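Local coordinates for protein tudor (Drosophila melanogaster, PDB 4Q5W), which probably acts in the piRNA pathway of the germ line, binding methylated partner proteins through repeated Tudor domains, of which this chain is the ninth in extended form, at residues D25-M28 with D29-E33; K147-S150 with P151-R155. One frame throughout, in Å; residues are numbered along the deposited sequence.

Contact 1: D25-M28 with D29-E33; sequences DSLM and DIICE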
loop_
_atom_site.group_PDB
_atom_site.type_symbol
_atom_site.label_atom_id
_atom_site.label_comp_id
_atom_site.label_asym_id
_atom_site.label_seq_id
_atom_site.Cartn_x
_atom_site.Cartn_y
_atom_site.Cartn_z
ATOM N N ASP A 25 -4.997 6.917 -12.007
ATOM C CA ASP A 25 -6.324 6.580 -11.480
ATOM C C ASP A 25 -7.212 5.837 -12.485
ATOM O O ASP A 25 -7.887 4.869 -12.125
ATOM C CB ASP A 25 -7.061 7.826 -10.993
ATOM C CG ASP A 25 -6.465 8.397 -9.733
ATOM O OD1 ASP A 25 -5.696 7.683 -9.051
ATOM O OD2 ASP A 25 -6.787 9.563 -9.422
ATOM N N SER A 26 -7.212 6.284 -13.735
ATOM C CA SER A 26 -8.037 5.653 -14.760
ATOM C C SER A 26 -7.503 4.277 -15.096
ATOM O O SER A 26 -8.279 3.364 -15.360
ATOM C CB SER A 26 -8.112 6.493 -16.040
ATOM O OG SER A 26 -8.868 7.672 -15.831
ATOM N N LEU A 27 -6.177 4.137 -15.096
ATOM C CA LEU A 27 -5.560 2.835 -15.332
ATOM C C LEU A 27 -5.940 1.843 -14.236
ATOM O O LEU A 27 -6.230 0.686 -14.524
ATOM C CB LEU A 27 -4.035 2.951 -15.422
ATOM C CG LEU A 27 -3.270 1.621 -15.452
ATOM C CD1 LEU A 27 -3.659 0.793 -16.676
ATOM C CD2 LEU A 27 -1.762 1.844 -15.401
ATOM N N MET A 28 -5.916 2.285 -12.981
ATOM C CA MET A 28 -6.316 1.422 -11.871
ATOM C C MET A 28 -7.788 1.007 -12.029
ATOM O O MET A 28 -8.152 -0.147 -11.808
ATOM C CB MET A 28 -6.103 2.132 -10.524
ATOM C CG MET A 28 -6.262 1.238 -9.300
ATOM S SD MET A 28 -4.963 -0.006 -9.160
ATOM C CE MET A 28 -5.820 -1.507 -9.662
ATOM N N ASP A 29 -8.631 1.958 -12.410
ATOM C CA ASP A 29 -10.047 1.668 -12.603
ATOM C C ASP A 29 -10.264 0.614 -13.680
ATOM O O ASP A 29 -11.105 -0.264 -13.514
ATOM C CB ASP A 29 -10.831 2.926 -12.960
ATOM C CG ASP A 29 -11.031 3.851 -11.774
ATOM O OD1 ASP A 29 -10.644 3.481 -10.644
ATOM O OD2 ASP A 29 -11.584 4.948 -11.978
ATOM N N ILE A 30 -9.515 0.710 -14.779
ATOM C CA ILE A 30 -9.646 -0.249 -15.880
ATOM C C ILE A 30 -9.181 -1.639 -15.458
ATOM O O ILE A 30 -9.789 -2.644 -15.829
ATOM C CB ILE A 30 -8.863 0.217 -17.134
ATOM C CG1 ILE A 30 -9.535 1.450 -17.748
ATOM C CG2 ILE A 30 -8.804 -0.874 -18.167
ATOM C CD1 ILE A 30 -8.628 2.259 -18.662
ATOM N N ILE A 31 -8.105 -1.701 -14.677
ATOM C CA ILE A 31 -7.612 -2.988 -14.181
ATOM C C ILE A 31 -8.680 -3.669 -13.333
ATOM O O ILE A 31 -9.009 -4.838 -13.560
ATOM C CB ILE A 31 -6.293 -2.838 -13.388
ATOM C CG1 ILE A 31 -5.178 -2.325 -14.304
ATOM C CG2 ILE A 31 -5.900 -4.154 -12.726
ATOM C CD1 ILE A 31 -3.865 -2.004 -13.573
ATOM N N CYS A 32 -9.237 -2.919 -12.383
ATOM C CA CYS A 32 -10.297 -3.425 -11.509
ATOM C C CYS A 32 -11.525 -3.869 -12.291
ATOM O O CYS A 32 -12.088 -4.927 -12.029
ATOM C CB CYS A 32 -10.721 -2.360 -10.496
ATOM S SG CYS A 32 -9.487 -1.975 -9.240
ATOM N N GLU A 33 -11.950 -3.042 -13.240
ATOM C CA GLU A 33 -13.132 -3.365 -14.036
ATOM C C GLU A 33 -12.909 -4.647 -14.829
ATOM O O GLU A 33 -13.772 -5.520 -14.879
ATOM C CB GLU A 33 -13.500 -2.219 -14.981
ATOM C CG GLU A 33 -14.375 -2.659 -16.137
ATOM C CD GLU A 33 -15.522 -1.716 -16.412
ATOM O OE1 GLU A 33 -15.283 -0.644 -17.010
ATOM O OE2 GLU A 33 -16.666 -2.052 -16.033
#
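The connecting helix of the extended Tudor domain, helix 25-37, begins with a regular turn in which Asp29, Ile30, Ile31 and Cys32 each give a backbone N-H to the carbonyl oxygen four residues earlier. The bonds are uniform in length, with Asp29 N to Asp25 O and Cys32 N to Met28 O both at 3.0 Å, and the last of the four is the straightest (173° at the hydrogen). On the side-chain level Met28 does most of the work. Its CG stands anti to the backbone N (chi1 -170°), and a bend at chi2 (68°) then carries SD and CE forward along the helix. The methyl CE thereby arrives beside Ile31, 4.0 Å from its CB, the two chains crossing at a slant. A second apolar pair joins Leu27 to Ile31, with CG of the leucine 4.1 Å from CD1 of the isoleucine. Ile31 CG1 also comes up to the Leu27 carbonyl oxygen from beyond its end, at 3.2 Å. Asp25 and Asp29, one turn apart, keep their carboxylates well separated, OD1 to OD1 being 6.7 Å. Met28, buried against Asp83, Tyr84 and Val106, probably helps set how the helix sits on the loops that bear them, with Cys32 also touching Tyr84, while Ser26 and Asp29 are exposed.

Contact 2: K147-S150 with P151-R155; sequences KSAS and PPVVR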
loop_
_atom_site.group_PDB
_atom_site.type_symbol
_atom_site.label_atom_id
_atom_site.label_comp_id
_atom_site.label_asym_id
_atom_site.label_seq_id
_atom_site.Cartn_x
_atom_site.Cartn_y
_atom_site.Cartn_z
ATOM N N LYS A 147 14.660 12.253 -4.926
ATOM C CA LYS A 147 14.176 11.319 -5.937
ATOM C C LYS A 147 15.130 10.154 -6.196
ATOM O O LYS A 147 14.701 9.077 -6.613
ATOM C CB LYS A 147 13.880 12.055 -7.246
ATOM C CG LYS A 147 12.704 13.007 -7.164
ATOM C CD LYS A 147 12.392 13.624 -8.521
ATOM C CE LYS A 147 11.225 14.596 -8.425
ATOM N NZ LYS A 147 10.839 15.147 -9.754
ATOM N N SER A 148 16.418 10.363 -5.945
ATOM C CA SER A 148 17.422 9.346 -6.258
ATOM C C SER A 148 17.518 8.262 -5.189
ATOM O O SER A 148 18.162 7.232 -5.397
ATOM C CB SER A 148 18.795 9.987 -6.470
ATOM O OG SER A 148 19.348 10.437 -5.245
ATOM N N ALA A 149 16.885 8.500 -4.045
ATOM C CA ALA A 149 16.856 7.515 -2.971
ATOM C C ALA A 149 15.927 6.356 -3.302
ATOM O O ALA A 149 15.055 6.467 -4.169
ATOM C CB ALA A 149 16.444 8.168 -1.663
ATOM N N SER A 150 16.115 5.241 -2.602
ATOM C CA SER A 150 15.293 4.061 -2.809
ATOM C C SER A 150 14.832 3.477 -1.470
ATOM O O SER A 150 15.611 2.822 -0.771
ATOM C CB SER A 150 16.050 3.008 -3.612
ATOM O OG SER A 150 15.213 1.898 -3.885
ATOM N N PRO A 151 13.560 3.710 -1.107
ATOM C CA PRO A 151 12.554 4.465 -1.866
ATOM C C PRO A 151 12.858 5.961 -1.870
ATOM O O PRO A 151 13.621 6.425 -1.019
ATOM C CB PRO A 151 11.257 4.203 -1.083
ATOM C CG PRO A 151 11.552 3.008 -0.204
ATOM C CD PRO A 151 12.998 3.145 0.130
ATOM N N PRO A 152 12.279 6.704 -2.826
ATOM C CA PRO A 152 12.450 8.155 -2.855
ATOM C C PRO A 152 11.852 8.766 -1.598
ATOM O O PRO A 152 10.833 8.277 -1.120
ATOM C CB PRO A 152 11.630 8.579 -4.080
ATOM C CG PRO A 152 11.489 7.364 -4.896
ATOM C CD PRO A 152 11.470 6.219 -3.958
ATOM N N VAL A 153 12.494 9.798 -1.063
ATOM C CA VAL A 153 12.005 10.457 0.137
ATOM C C VAL A 153 11.072 11.609 -0.224
ATOM O O VAL A 153 11.390 12.409 -1.105
ATOM C CB VAL A 153 13.165 10.973 0.993
ATOM C CG1 VAL A 153 12.639 11.633 2.251
ATOM C CG2 VAL A 153 14.108 9.823 1.339
ATOM N N VAL A 154 9.929 11.688 0.458
ATOM C CA VAL A 154 8.898 12.666 0.123
ATOM C C VAL A 154 8.345 13.361 1.355
ATOM O O VAL A 154 8.502 12.873 2.483
ATOM C CB VAL A 154 7.698 11.990 -0.554
ATOM C CG1 VAL A 154 8.106 11.363 -1.889
ATOM C CG2 VAL A 154 7.095 10.964 0.377
ATOM N N ARG A 155 7.706 14.507 1.127
ATOM C CA ARG A 155 6.915 15.187 2.144
ATOM C C ARG A 155 5.451 15.038 1.790
ATOM O O ARG A 155 5.063 15.307 0.656
ATOM C CB ARG A 155 7.238 16.673 2.196
ATOM C CG ARG A 155 8.555 17.008 2.839
ATOM C CD ARG A 155 8.659 18.504 3.030
ATOM N NE ARG A 155 10.052 18.911 3.095
ATOM C CZ ARG A 155 10.774 19.212 2.022
ATOM N NH1 ARG A 155 10.221 19.158 0.820
ATOM N NH2 ARG A 155 12.043 19.570 2.152
#
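Ala149, Ser150 and Pro151 form the tight part of the loop between strands 139-144 and 153-158, where a cis peptide bond precedes Pro151. The backbone angles of Ser150 and Pro151 are close to those of a type VIb turn running from Ala149 to Pro152, whose CA atoms come within 4.5 Å of each other. The cis geometry draws the CA atoms of Ser150 and Pro151 to only 2.9 Å. No hydrogen bond closes the turn: Ala149 O lies 3.1 Å from Pro152 N, but that nitrogen carries no hydrogen, so the approach is not a hydrogen bond. The ring of Pro152 comes up against the same oxygen, its CD 3.6 Å from Ala149 O. On the inside of the bend the methyl of Ala149 lies 3.4 Å from Pro151 O, and it also meets Val153, CB to CG2 at 4.1 Å. Ser150 swings its hydroxyl anti to the backbone N (chi1 -176°), putting OG 3.7 Å from Pro151 N. The ring of Pro151 reaches Ile109 of strand 108-112, while Pro152 and Val154 use their backbones to bond Ser111. With an alanine in place of Pro151, the peptide would probably revert to trans, opening the turn and parting the Ala149 methyl from Val153. With no bond between Ala149 and Pro152, the cis peptide and two successive prolines probably hold the bend, helped by bonds to Asn146 and by the apolar contact inside it.

In the fold
Contact 1 comes first along the chain and contact 2 well after it, their centres about 26 Å apart and their nearest atoms about 16 Å apart, with no touch. Residues 25-33 follow strand 16-21 and lead towards the antiparallel Tudor sheet that starts with strand 52-56. Residues 147-155 turn the chain between strands 139-144 and 153-158, in the five-stranded sheet that also holds strands 5-11, 16-21 and 108-112. This is the bipartite build of extended Tudor domains, a Tudor core joined to a staphylococcal-nuclease-like part: contact 1 belongs to the helical connection between the two, and contact 2 to the nuclease-like sheet.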